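Local structure of SusD-like carbohydrate binding protein BF1063 (Bacteroides fragilis NCTC 9343, 3I4G) at residues Gln110-Ser113 with Lys117-Arg120; Cys208-Asp213 with Arg454-Met459; Thr264-His269 with Lys364-Ser369; Leu349-Glu354 with Thr486-Asp491. The protein probably binds carbohydrate at the bacterial outer membrane, as a member of the SusD family of glycan-binding lipoproteins. All coordinates share one frame; numbering follows the deposited sequence.

Contact 1. Residues Gln110-Ser113 with Lys117-Arg120; sequences QNSS and KKTR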
loop_
_atom_site.group_PDB
_atom_site.type_symbol
_atom_site.label_atom_id
_atom_site.label_comp_id
_atom_site.label_asym_id
_atom_site.label_seq_id
_atom_site.Cartn_x
_atom_site.Cartn_y
_atom_site.Cartn_z
ATOM N N GLN A 110 5.886 10.499 30.987
ATOM C CA GLN A 110 7.255 10.826 31.365
ATOM C C GLN A 110 7.589 10.602 32.808
ATOM O O GLN A 110 8.709 10.209 33.140
ATOM C CB GLN A 110 7.569 12.306 31.062
ATOM C CG GLN A 110 7.922 12.624 29.674
ATOM C CD GLN A 110 8.088 14.120 29.439
ATOM O OE1 GLN A 110 8.382 14.898 30.358
ATOM N NE2 GLN A 110 7.894 14.535 28.177
ATOM N N ASN A 111 6.671 10.916 33.715
ATOM C CA ASN A 111 6.954 10.840 35.128
ATOM C C ASN A 111 6.553 9.525 35.802
ATOM O O ASN A 111 6.667 9.413 37.020
ATOM C CB ASN A 111 6.320 12.056 35.848
ATOM C CG ASN A 111 6.932 13.366 35.400
ATOM O OD1 ASN A 111 8.066 13.379 34.891
ATOM N ND2 ASN A 111 6.247 14.465 35.665
ATOM N N SER A 112 6.078 8.565 35.005
ATOM C CA SER A 112 5.671 7.264 35.547
ATOM C C SER A 112 6.881 6.398 35.865
ATOM O O SER A 112 7.953 6.578 35.261
ATOM C CB SER A 112 4.778 6.529 34.558
ATOM O OG SER A 112 5.486 6.173 33.385
ATOM N N SER A 113 6.695 5.432 36.771
ATOM C CA SER A 113 7.774 4.563 37.212
ATOM C C SER A 113 8.548 4.004 36.028
ATOM O O SER A 113 7.985 3.560 35.046
ATOM C CB SER A 113 7.192 3.413 37.997
ATOM O OG SER A 113 6.478 3.893 39.118
ATOM N N LYS A 117 8.822 -1.938 30.261
ATOM C CA LYS A 117 7.569 -1.716 29.562
ATOM C C LYS A 117 7.389 -0.228 29.245
ATOM O O LYS A 117 6.968 0.124 28.147
ATOM C CB LYS A 117 6.361 -2.245 30.353
ATOM C CG LYS A 117 6.262 -3.749 30.336
ATOM C CD LYS A 117 5.137 -4.247 31.208
ATOM C CE LYS A 117 5.178 -5.773 31.275
ATOM N NZ LYS A 117 4.020 -6.329 32.027
ATOM N N LYS A 118 7.702 0.635 30.209
ATOM C CA LYS A 118 7.610 2.083 29.942
ATOM C C LYS A 118 8.509 2.481 28.754
ATOM O O LYS A 118 8.070 3.185 27.831
ATOM C CB LYS A 118 7.958 2.892 31.190
ATOM C CG LYS A 118 7.982 4.409 30.935
ATOM C CD LYS A 118 8.425 5.165 32.146
ATOM C CE LYS A 118 8.690 6.646 31.852
ATOM N NZ LYS A 118 9.127 7.414 33.040
ATOM N N THR A 119 9.750 2.015 28.778
ATOM C CA THR A 119 10.691 2.346 27.714
ATOM C C THR A 119 10.216 1.837 26.349
ATOM O O THR A 119 10.309 2.541 25.326
ATOM C CB THR A 119 12.073 1.815 28.102
ATOM O OG1 THR A 119 12.509 2.535 29.277
ATOM C CG2 THR A 119 13.106 2.025 27.029
ATOM N N ARG A 120 9.664 0.638 26.342
ATOM C CA ARG A 120 9.087 0.091 25.117
ATOM C C ARG A 120 7.923 0.926 24.627
ATOM O O ARG A 120 7.847 1.274 23.445
ATOM C CB ARG A 120 8.643 -1.345 25.357
ATOM C CG ARG A 120 8.027 -1.948 24.118
ATOM C CD ARG A 120 7.557 -3.338 24.408
ATOM N NE ARG A 120 6.938 -3.924 23.222
ATOM C CZ ARG A 120 6.433 -5.153 23.186
ATOM N NH1 ARG A 120 6.508 -5.959 24.234
ATOM N NH2 ARG A 120 5.872 -5.601 22.064
#

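Contact 2. Residues Cys208-Asp213 with Arg454-Met459; sequences CMLQKD and RYWDIM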
loop_
_atom_site.group_PDB
_atom_site.type_symbol
_atom_site.label_atom_id
_atom_site.label_comp_id
_atom_site.label_asym_id
_atom_site.label_seq_id
_atom_site.Cartn_x
_atom_site.Cartn_y
_atom_site.Cartn_z
ATOM N N CYS A 208 14.726 7.386 4.354
ATOM C CA CYS A 208 15.969 7.701 3.677
ATOM C C CYS A 208 15.815 7.692 2.150
ATOM O O CYS A 208 16.438 8.488 1.452
ATOM C CB CYS A 208 17.074 6.730 4.083
ATOM S SG CYS A 208 17.639 6.795 5.790
HETATM N N MSE A 209 15.011 6.788 1.603
HETATM C CA MSE A 209 14.813 6.794 0.154
HETATM C C MSE A 209 14.089 8.089 -0.270
HETATM O O MSE A 209 14.349 8.620 -1.337
HETATM C CB MSE A 209 14.078 5.532 -0.332
HETATM C CG MSE A 209 14.858 4.216 -0.113
HETATM SE SE MSE A 209 14.158 2.739 -1.186
HETATM C CE MSE A 209 12.310 2.942 -0.780
ATOM N N LEU A 210 13.171 8.600 0.545
ATOM C CA LEU A 210 12.526 9.871 0.222
ATOM C C LEU A 210 13.512 11.030 0.213
ATOM O O LEU A 210 13.384 11.984 -0.565
ATOM C CB LEU A 210 11.404 10.199 1.219
ATOM C CG LEU A 210 10.118 9.449 1.115
ATOM C CD1 LEU A 210 9.189 9.940 2.236
ATOM C CD2 LEU A 210 9.484 9.645 -0.280
ATOM N N GLN A 211 14.477 10.984 1.127
ATOM C CA GLN A 211 15.551 11.967 1.177
ATOM C C GLN A 211 16.603 11.802 0.086
ATOM O O GLN A 211 17.463 12.659 -0.077
ATOM C CB GLN A 211 16.324 11.825 2.472
ATOM C CG GLN A 211 15.540 12.053 3.778
ATOM C CD GLN A 211 16.424 11.821 4.968
ATOM O OE1 GLN A 211 16.921 10.700 5.162
ATOM N NE2 GLN A 211 16.655 12.861 5.759
ATOM N N LYS A 212 16.509 10.683 -0.617
ATOM C CA LYS A 212 17.486 10.247 -1.590
ATOM C C LYS A 212 18.859 10.063 -0.892
ATOM O O LYS A 212 19.905 10.211 -1.519
ATOM C CB LYS A 212 17.485 11.177 -2.836
ATOM C CG LYS A 212 16.126 11.163 -3.615
ATOM C CD LYS A 212 16.139 12.044 -4.895
ATOM C CE LYS A 212 14.883 11.855 -5.729
ATOM N NZ LYS A 212 13.620 12.304 -5.064
ATOM N N ASP A 213 18.830 9.683 0.401
ATOM C CA ASP A 213 20.020 9.327 1.174
ATOM C C ASP A 213 20.090 7.811 1.034
ATOM O O ASP A 213 19.788 7.041 1.946
ATOM C CB ASP A 213 19.963 9.762 2.630
ATOM C CG ASP A 213 21.227 9.434 3.378
ATOM O OD1 ASP A 213 22.123 8.783 2.800
ATOM O OD2 ASP A 213 21.347 9.782 4.572
ATOM N N ARG A 454 2.312 1.425 -4.676
ATOM C CA ARG A 454 2.676 1.877 -6.025
ATOM C C ARG A 454 2.634 3.392 -6.172
ATOM O O ARG A 454 3.526 3.967 -6.789
ATOM C CB ARG A 454 1.756 1.251 -7.056
ATOM C CG ARG A 454 2.118 1.585 -8.516
ATOM C CD ARG A 454 3.457 1.108 -8.969
ATOM N NE ARG A 454 3.648 1.441 -10.383
ATOM C CZ ARG A 454 4.778 1.328 -11.027
ATOM N NH1 ARG A 454 5.854 0.894 -10.400
ATOM N NH2 ARG A 454 4.847 1.642 -12.300
ATOM N N TYR A 455 1.586 4.029 -5.656
ATOM C CA TYR A 455 1.497 5.479 -5.740
ATOM C C TYR A 455 2.672 6.106 -5.010
ATOM O O TYR A 455 3.323 7.033 -5.572
ATOM C CB TYR A 455 0.149 5.940 -5.194
ATOM C CG TYR A 455 -0.087 7.424 -5.204
ATOM C CD1 TYR A 455 -0.219 8.141 -6.381
ATOM C CD2 TYR A 455 -0.193 8.108 -4.030
ATOM C CE1 TYR A 455 -0.426 9.507 -6.357
ATOM C CE2 TYR A 455 -0.438 9.448 -3.991
ATOM C CZ TYR A 455 -0.568 10.153 -5.160
ATOM O OH TYR A 455 -0.818 11.505 -5.130
ATOM N N TRP A 456 2.960 5.659 -3.794
ATOM C CA TRP A 456 4.110 6.189 -3.063
ATOM C C TRP A 456 5.375 6.061 -3.911
ATOM O O TRP A 456 6.197 6.975 -3.979
ATOM C CB TRP A 456 4.229 5.442 -1.730
ATOM C CG TRP A 456 5.253 6.000 -0.836
ATOM C CD1 TRP A 456 5.130 7.141 -0.094
ATOM C CD2 TRP A 456 6.570 5.489 -0.599
ATOM N NE1 TRP A 456 6.308 7.394 0.583
ATOM C CE2 TRP A 456 7.217 6.396 0.289
ATOM C CE3 TRP A 456 7.267 4.357 -1.032
ATOM C CZ2 TRP A 456 8.528 6.200 0.732
ATOM C CZ3 TRP A 456 8.555 4.164 -0.563
ATOM C CH2 TRP A 456 9.165 5.080 0.305
ATOM N N ASP A 457 5.566 4.929 -4.575
ATOM C CA ASP A 457 6.761 4.737 -5.392
ATOM C C ASP A 457 6.815 5.649 -6.617
ATOM O O ASP A 457 7.838 6.288 -6.877
ATOM C CB ASP A 457 6.855 3.295 -5.884
ATOM C CG ASP A 457 7.262 2.293 -4.823
ATOM O OD1 ASP A 457 7.880 2.660 -3.800
ATOM O OD2 ASP A 457 6.999 1.088 -5.088
ATOM N N ILE A 458 5.729 5.731 -7.395
ATOM C CA ILE A 458 5.780 6.523 -8.621
ATOM C C ILE A 458 5.912 8.028 -8.282
ATOM O O ILE A 458 6.548 8.787 -9.021
ATOM C CB ILE A 458 4.639 6.244 -9.595
ATOM C CG1 ILE A 458 3.291 6.587 -8.977
ATOM C CG2 ILE A 458 4.678 4.777 -10.026
ATOM C CD1 ILE A 458 2.084 6.313 -9.939
HETATM N N MSE A 459 5.409 8.428 -7.135
HETATM C CA MSE A 459 5.620 9.791 -6.644
HETATM C C MSE A 459 7.073 10.058 -6.275
HETATM O O MSE A 459 7.670 11.007 -6.792
HETATM C CB MSE A 459 4.690 10.024 -5.456
HETATM C CG MSE A 459 3.179 10.117 -5.822
HETATM SE SE MSE A 459 2.602 11.774 -6.565
HETATM C CE MSE A 459 2.305 12.676 -4.846
#

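Contact 3. Residues Thr264-His269 with Lys364-Ser369; sequences TGLPQH and KYFEES. With EDO (1,2-ethanediol), chain C.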
loop_
_atom_site.group_PDB
_atom_site.type_symbol
_atom_site.label_atom_id
_atom_site.label_comp_id
_atom_site.label_asym_id
_atom_site.label_seq_id
_atom_site.Cartn_x
_atom_site.Cartn_y
_atom_site.Cartn_z
ATOM N N THR A 264 -12.798 -6.194 9.199
ATOM C CA THR A 264 -12.600 -5.432 7.967
ATOM C C THR A 264 -13.819 -5.503 7.044
ATOM O O THR A 264 -14.488 -6.523 6.954
ATOM C CB THR A 264 -11.342 -5.864 7.182
ATOM O OG1 THR A 264 -11.309 -5.081 5.976
ATOM C CG2 THR A 264 -11.324 -7.387 6.826
ATOM N N GLY A 265 -14.150 -4.371 6.436
ATOM C CA GLY A 265 -15.176 -4.329 5.413
ATOM C C GLY A 265 -14.626 -4.489 4.002
ATOM O O GLY A 265 -15.389 -4.322 3.035
ATOM N N LEU A 266 -13.343 -4.805 3.862
ATOM C CA LEU A 266 -12.743 -4.943 2.548
ATOM C C LEU A 266 -13.506 -5.958 1.692
ATOM O O LEU A 266 -13.724 -5.707 0.512
ATOM C CB LEU A 266 -11.245 -5.312 2.628
ATOM C CG LEU A 266 -10.540 -5.483 1.293
ATOM C CD1 LEU A 266 -10.581 -4.191 0.423
ATOM C CD2 LEU A 266 -9.111 -5.955 1.549
ATOM N N PRO A 267 -13.930 -7.124 2.235
ATOM C CA PRO A 267 -14.700 -8.039 1.375
ATOM C C PRO A 267 -15.988 -7.430 0.804
ATOM O O PRO A 267 -16.276 -7.577 -0.388
ATOM C CB PRO A 267 -14.983 -9.216 2.300
ATOM C CG PRO A 267 -13.870 -9.148 3.318
ATOM C CD PRO A 267 -13.729 -7.687 3.580
ATOM N N GLN A 268 -16.777 -6.759 1.644
ATOM C CA GLN A 268 -17.977 -6.123 1.125
ATOM C C GLN A 268 -17.632 -5.186 -0.005
ATOM O O GLN A 268 -18.364 -5.071 -1.013
ATOM C CB GLN A 268 -18.653 -5.347 2.256
ATOM C CG GLN A 268 -19.866 -4.517 1.793
ATOM C CD GLN A 268 -21.027 -5.370 1.381
ATOM O OE1 GLN A 268 -21.868 -5.709 2.221
ATOM N NE2 GLN A 268 -21.057 -5.782 0.115
ATOM N N HIS A 269 -16.554 -4.445 0.157
ATOM C CA HIS A 269 -16.195 -3.467 -0.832
ATOM C C HIS A 269 -15.556 -4.006 -2.083
ATOM O O HIS A 269 -15.811 -3.453 -3.158
ATOM C CB HIS A 269 -15.238 -2.385 -0.258
ATOM C CG HIS A 269 -15.873 -1.033 -0.194
ATOM N ND1 HIS A 269 -15.724 -0.185 0.883
ATOM C CD2 HIS A 269 -16.647 -0.384 -1.093
ATOM C CE1 HIS A 269 -16.416 0.922 0.646
ATOM N NE2 HIS A 269 -16.984 0.828 -0.545
ATOM N N LYS A 364 -5.852 -10.866 -4.270
ATOM C CA LYS A 364 -5.039 -10.688 -3.062
ATOM C C LYS A 364 -5.930 -10.280 -1.899
ATOM O O LYS A 364 -6.873 -9.521 -2.083
ATOM C CB LYS A 364 -3.959 -9.658 -3.298
ATOM C CG LYS A 364 -2.929 -9.532 -2.183
ATOM C CD LYS A 364 -1.741 -8.655 -2.569
ATOM C CE LYS A 364 -0.710 -9.400 -3.461
ATOM N NZ LYS A 364 0.465 -8.562 -3.855
ATOM N N TYR A 365 -5.594 -10.823 -0.709
ATOM C CA TYR A 365 -6.221 -10.566 0.599
ATOM C C TYR A 365 -7.465 -11.403 0.895
ATOM O O TYR A 365 -7.998 -11.315 1.994
ATOM C CB TYR A 365 -6.552 -9.076 0.778
ATOM C CG TYR A 365 -5.397 -8.127 0.703
ATOM C CD1 TYR A 365 -4.436 -8.056 1.711
ATOM C CD2 TYR A 365 -5.260 -7.262 -0.379
ATOM C CE1 TYR A 365 -3.367 -7.184 1.629
ATOM C CE2 TYR A 365 -4.180 -6.407 -0.472
ATOM C CZ TYR A 365 -3.249 -6.348 0.535
ATOM O OH TYR A 365 -2.229 -5.460 0.451
ATOM N N PHE A 366 -7.889 -12.232 -0.055
ATOM C CA PHE A 366 -9.108 -13.054 0.115
ATOM C C PHE A 366 -8.786 -14.526 0.233
ATOM O O PHE A 366 -8.374 -15.155 -0.725
ATOM C CB PHE A 366 -10.106 -12.770 -1.026
ATOM C CG PHE A 366 -10.492 -11.307 -1.118
ATOM C CD1 PHE A 366 -11.072 -10.647 -0.035
ATOM C CD2 PHE A 366 -10.251 -10.578 -2.233
ATOM C CE1 PHE A 366 -11.370 -9.305 -0.095
ATOM C CE2 PHE A 366 -10.560 -9.229 -2.285
ATOM C CZ PHE A 366 -11.125 -8.594 -1.231
ATOM N N GLU A 367 -8.945 -15.045 1.456
ATOM C CA GLU A 367 -8.691 -16.453 1.777
ATOM C C GLU A 367 -9.880 -17.247 1.289
ATOM O O GLU A 367 -10.804 -17.525 2.067
ATOM C CB GLU A 367 -8.438 -16.561 3.286
ATOM C CG GLU A 367 -8.077 -17.955 3.780
ATOM C CD GLU A 367 -7.793 -17.994 5.282
ATOM O OE1 GLU A 367 -7.247 -17.051 5.873
ATOM O OE2 GLU A 367 -8.120 -19.020 5.904
ATOM N N GLU A 368 -9.810 -17.723 0.048
ATOM C CA GLU A 368 -10.963 -18.249 -0.677
ATOM C C GLU A 368 -11.561 -19.525 -0.142
ATOM O O GLU A 368 -12.740 -19.736 -0.326
ATOM C CB GLU A 368 -10.587 -18.495 -2.150
ATOM C CG GLU A 368 -10.176 -17.225 -2.876
ATOM C CD GLU A 368 -9.631 -17.553 -4.249
ATOM O OE1 GLU A 368 -10.338 -18.199 -5.026
ATOM O OE2 GLU A 368 -8.473 -17.129 -4.565
ATOM N N SER A 369 -10.799 -20.378 0.508
ATOM C CA SER A 369 -11.381 -21.633 0.983
ATOM C C SER A 369 -12.074 -21.501 2.334
ATOM O O SER A 369 -12.821 -22.401 2.721
ATOM C CB SER A 369 -10.308 -22.705 1.060
ATOM O OG SER A 369 -9.291 -22.331 1.967
HETATM C C1 EDO C . -11.428 -11.712 4.326
HETATM O O1 EDO C . -10.845 -10.479 4.804
HETATM C C2 EDO C . -10.266 -12.693 4.243
HETATM O O2 EDO C . -10.593 -13.692 3.298
#

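Contact 4. Residues Leu349-Glu354 with Thr486-Asp491; sequences LDYTSE and TTKEVD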
loop_
_atom_site.group_PDB
_atom_site.type_symbol
_atom_site.label_atom_id
_atom_site.label_comp_id
_atom_site.label_asym_id
_atom_site.label_seq_id
_atom_site.Cartn_x
_atom_site.Cartn_y
_atom_site.Cartn_z
ATOM N N LEU A 349 -19.704 -5.798 -18.252
ATOM C CA LEU A 349 -18.688 -4.784 -18.198
ATOM C C LEU A 349 -19.230 -3.552 -18.876
ATOM O O LEU A 349 -19.472 -3.589 -20.078
ATOM C CB LEU A 349 -17.419 -5.274 -18.881
ATOM C CG LEU A 349 -16.242 -4.293 -18.891
ATOM C CD1 LEU A 349 -15.903 -3.782 -17.498
ATOM C CD2 LEU A 349 -15.014 -4.941 -19.502
ATOM N N ASP A 350 -19.468 -2.497 -18.082
ATOM C CA ASP A 350 -20.095 -1.278 -18.606
ATOM C C ASP A 350 -19.605 -0.091 -17.752
ATOM O O ASP A 350 -18.622 -0.212 -17.012
ATOM C CB ASP A 350 -21.613 -1.441 -18.657
ATOM C CG ASP A 350 -22.252 -1.630 -17.282
ATOM O OD1 ASP A 350 -21.726 -1.120 -16.288
ATOM O OD2 ASP A 350 -23.319 -2.306 -17.221
ATOM N N TYR A 351 -20.271 1.063 -17.906
ATOM C CA TYR A 351 -19.896 2.285 -17.209
ATOM C C TYR A 351 -20.851 2.662 -16.078
ATOM O O TYR A 351 -20.729 3.757 -15.540
ATOM C CB TYR A 351 -19.764 3.409 -18.269
ATOM C CG TYR A 351 -18.688 3.103 -19.319
ATOM C CD1 TYR A 351 -17.342 3.260 -19.013
ATOM C CD2 TYR A 351 -19.019 2.659 -20.582
ATOM C CE1 TYR A 351 -16.346 2.960 -19.931
ATOM C CE2 TYR A 351 -18.049 2.372 -21.494
ATOM C CZ TYR A 351 -16.701 2.516 -21.156
ATOM O OH TYR A 351 -15.719 2.243 -22.086
ATOM N N THR A 352 -21.769 1.747 -15.712
ATOM C CA THR A 352 -22.802 2.042 -14.726
ATOM C C THR A 352 -23.118 0.972 -13.671
ATOM O O THR A 352 -23.568 1.313 -12.587
ATOM C CB THR A 352 -24.126 2.343 -15.428
ATOM O OG1 THR A 352 -24.535 1.214 -16.204
ATOM C CG2 THR A 352 -23.976 3.573 -16.325
ATOM N N SER A 353 -22.897 -0.310 -13.939
ATOM C CA SER A 353 -23.277 -1.340 -13.001
ATOM C C SER A 353 -22.394 -1.443 -11.788
ATOM O O SER A 353 -21.265 -1.006 -11.788
ATOM C CB SER A 353 -23.193 -2.695 -13.724
ATOM O OG SER A 353 -24.104 -2.864 -14.811
ATOM N N GLU A 354 -22.920 -2.073 -10.750
ATOM C CA GLU A 354 -22.189 -2.365 -9.529
ATOM C C GLU A 354 -21.360 -3.604 -9.797
ATOM O O GLU A 354 -21.666 -4.728 -9.386
ATOM C CB GLU A 354 -23.164 -2.590 -8.398
ATOM C CG GLU A 354 -22.495 -2.681 -7.031
ATOM C CD GLU A 354 -23.513 -2.836 -5.906
ATOM O OE1 GLU A 354 -24.031 -3.940 -5.704
ATOM O OE2 GLU A 354 -23.749 -1.837 -5.235
ATOM N N THR A 486 -19.666 -0.571 -27.828
ATOM C CA THR A 486 -19.930 -0.126 -26.466
ATOM C C THR A 486 -18.692 0.405 -25.751
ATOM O O THR A 486 -18.853 1.206 -24.852
ATOM C CB THR A 486 -20.641 -1.222 -25.635
ATOM O OG1 THR A 486 -19.825 -2.397 -25.519
ATOM C CG2 THR A 486 -21.975 -1.603 -26.287
ATOM N N THR A 487 -17.476 -0.020 -26.104
ATOM C CA THR A 487 -16.313 0.630 -25.495
ATOM C C THR A 487 -16.336 2.119 -25.899
ATOM O O THR A 487 -16.643 2.441 -27.036
ATOM C CB THR A 487 -14.997 -0.059 -25.896
ATOM O OG1 THR A 487 -13.913 0.560 -25.200
ATOM C CG2 THR A 487 -14.749 0.010 -27.404
ATOM N N LYS A 488 -16.001 3.026 -24.985
ATOM C CA LYS A 488 -15.974 4.431 -25.366
ATOM C C LYS A 488 -14.918 4.732 -26.423
ATOM O O LYS A 488 -15.059 5.696 -27.171
ATOM C CB LYS A 488 -15.713 5.312 -24.157
ATOM C CG LYS A 488 -16.890 5.479 -23.227
ATOM C CD LYS A 488 -16.450 6.314 -21.998
ATOM C CE LYS A 488 -17.587 6.400 -21.004
ATOM N NZ LYS A 488 -17.175 7.140 -19.771
ATOM N N GLU A 489 -13.847 3.945 -26.454
ATOM C CA GLU A 489 -12.785 4.058 -27.445
ATOM C C GLU A 489 -12.288 2.660 -27.754
ATOM O O GLU A 489 -12.079 1.874 -26.835
ATOM C CB GLU A 489 -11.619 4.908 -26.928
ATOM C CG GLU A 489 -10.540 5.162 -27.978
ATOM C CD GLU A 489 -9.397 6.064 -27.492
ATOM O OE1 GLU A 489 -9.628 6.878 -26.603
ATOM O OE2 GLU A 489 -8.285 5.932 -28.046
ATOM N N VAL A 490 -12.151 2.330 -29.040
ATOM C CA VAL A 490 -11.576 1.045 -29.452
ATOM C C VAL A 490 -10.097 1.110 -29.154
ATOM O O VAL A 490 -9.438 2.108 -29.452
ATOM C CB VAL A 490 -11.871 0.777 -30.933
ATOM C CG1 VAL A 490 -11.088 -0.434 -31.487
ATOM C CG2 VAL A 490 -13.371 0.579 -31.129
ATOM N N ASP A 491 -9.565 0.057 -28.540
ATOM C CA ASP A 491 -8.144 -0.004 -28.155
ATOM C C ASP A 491 -7.290 0.210 -29.394
ATOM O O ASP A 491 -7.297 -0.620 -30.310
ATOM C CB ASP A 491 -7.904 -1.346 -27.467
ATOM C CG ASP A 491 -6.483 -1.653 -27.180
ATOM O OD1 ASP A 491 -5.585 -0.771 -27.332
ATOM O OD2 ASP A 491 -6.269 -2.829 -26.804
#

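Contact 1. Residues Gln110-Ser113 with Lys117-Arg120
A lysine reaching back from the first turn of a helix to the loop that leads into it makes this local, polar contact: K118 of helix 116-139 meets the backbone of Q110, S112 and S113 at the surface of the protein. The ammonium group is held by two backbone carbonyls. NZ of K118 donates to O of S112 over 2.6 Å, lying in the plane of that carbonyl at a C=O...N angle of 147°. Its bond to O of Q110 is 2.8 Å long and differently placed, since the nitrogen sits above the carbonyl plane and meets the oxygen at 116°. One amine thus ties together two peptides of the loop that are two residues apart.

The lysine can span the distance because CG is anti to the backbone N (chi1 176°) and the chain is extended from there to its end. On the way its methylenes run alongside the loop, with CD of K118 lying 3.3 Å from O of S113. In one of the two conformers of S112, the same CD also passes close to its OG, a hydroxyl that hydrogen-bonds to O of I109. K118 NZ also forms a salt bridge with E114, so a carboxylate joins the two carbonyls around the amine. The nearby carboxylate would be expected to favour the protonated amine of this largely buried lysine.

The loop follows helix 86-109 and precedes helix 116-139, so the lysine links the stretch just after the first of these consecutive long helices to the opening turn of the second.

Contact 2. Residues Cys208-Asp213 with Arg454-Met459
The end of helix 197-211 faces the start of helix 454-461 without backbone contact: the closest CA atoms, those of L210 and D457, are 9.5 Å apart, and the gap is bridged by side chains. The first helix ends after Q211 in a Schellman motif at K212, which has a positive phi; D213 N bonds to C208 O over 2.9 Å, and a weak bond joins K212 N to M209 O. D213 then serves as the N-cap of helix 214-227.

W456 carries the contact from the other side. Its CG is anti to the backbone N (chi1 -173°), which sends the indole out toward the first helix. L210 meets the six-membered part of the ring obliquely, CG of L210 lying 3.6 Å from CZ2 of W456, with CD2 of L210 at 3.7 Å from the same carbon. Selenomethionine M209 has two conformers; in the one described, it arrives at the ring's edge near its plane, where its terminal CE is 4.0 Å from CH2 of W456, and its chain crosses the indole at about a right angle.

Across the two segments themselves the chemistry is wholly apolar, with no hydrogen bond between them. Shape and burial therefore join these helix ends, chiefly through L210, while the indole N-H is satisfied by S138 of helix 116-139 and R206, on the same helix as L210, adds a cation-pi contact.

Contact 3. Residues Thr264-His269 with Lys364-Ser369
The ring of F366 is met obliquely by two residues of the first turn of helix 266-270, and the ring of Y365 has CG of its neighbour K364 over one face, 3.7 Å above the plane and toward the rim. The helix begins with an ST turn: OG1 of T264 accepts from N of L266 at 2.9 Å, along a nearly straight bond of 165°, while G265 occupies the N-cap position. L266 and P267, which follow, pack against the loop between strands 360-362 and 380-386.

With CG anti to the carbonyl carbon (chi1 -57°), the F366 ring swings toward the helix. CG of L266 lies 4.0 Å from CZ of F366, their side chains crossing at about a right angle. Beside it, CA of P267 is 3.9 Å from CE1 of F366. L266 also extends CD2 to within 4.1 Å of CB of Y365, so the leucine touches both aromatic residues. All four residues are buried, and helix 50-54 adds Y50 and I54 against L266.

The contact joins the short helix to a loop within the part of the chain assigned to the SusD family. A 1,2-ethanediol molecule, probably from the crystallisation liquor, sits beside the apolar patch and is also hydrogen-bonded to N379 O. Its O1 is 3.6 Å from CG of P267; its O2 accepts a hydrogen bond from N of E367 at 2.8 Å, with an angle of 152°.

Contact 4. Residues Leu349-Glu354 with Thr486-Asp491
Y351 is engaged by K488 at two places at once: the lysine side chain lies over one face of the tyrosine ring while the lysine backbone N donates to the tyrosine hydroxyl. CE of K488 stands over the centre of the ring in a CH-pi contact, 3.7 Å from the centroid of Y351 and 8° off its normal. The charged end lies farther out, NZ of K488 being 4.4 Å from the same centroid in a cation-pi interaction. An extended chain beyond CG carries the lysine across the ring, and CG of K488 passes 3.6 Å from CZ of Y351.

At the phenol end, N of K488 bonds to OH of Y351 over 3.0 Å at 168°, close to straight. The hydroxyl is also hydrogen-bonded to Y499 O, and these two bonds fix the position of the phenol end. How the ring is turned is set by K488 over one face, by O of T486 at the edge in the ring plane, 3.6 Å from CE2 of Y351, and by W498, which meets it with the planes inclined by about 25°.

Both loops are braced internally. D350, just before the tyrosine, accepts at OD1 from N of T352 and from N of S353, the latter at 2.7 Å. Its OD2 takes the hydroxyl of S353 on its syn lone pair, and in the other loop OG1 of T487 donates to O of E489, 2.8 Å away.

Together these features make a cation-pi and CH-pi stack of lysine on tyrosine, joining two irregular loops beside strand 497-502, with an Asx turn at D350 shaping the loop that presents the ring.

Contact 1 closes first along the chain and lies at one extremity, its centre about 59 Å from that of contact 4, on the opposite side of the chain's centre. Contact 2 joins segments 241 residues apart. Contact 3 is nested within the loop it closes, whereas contact 4 crosses both, its segments alternating with theirs. Contacts 3 and 4 are the closest in space, with nearest atoms about 7 Å apart; the centres of contacts 2 and 3 are about 29 Å apart. Helix 116-139 links contact 1, at its start, to contact 2, whose tryptophan it touches near its end. Contact 2 thus joins N-terminal helices to helix 454-461 of the later part, which also holds contacts 3 and 4.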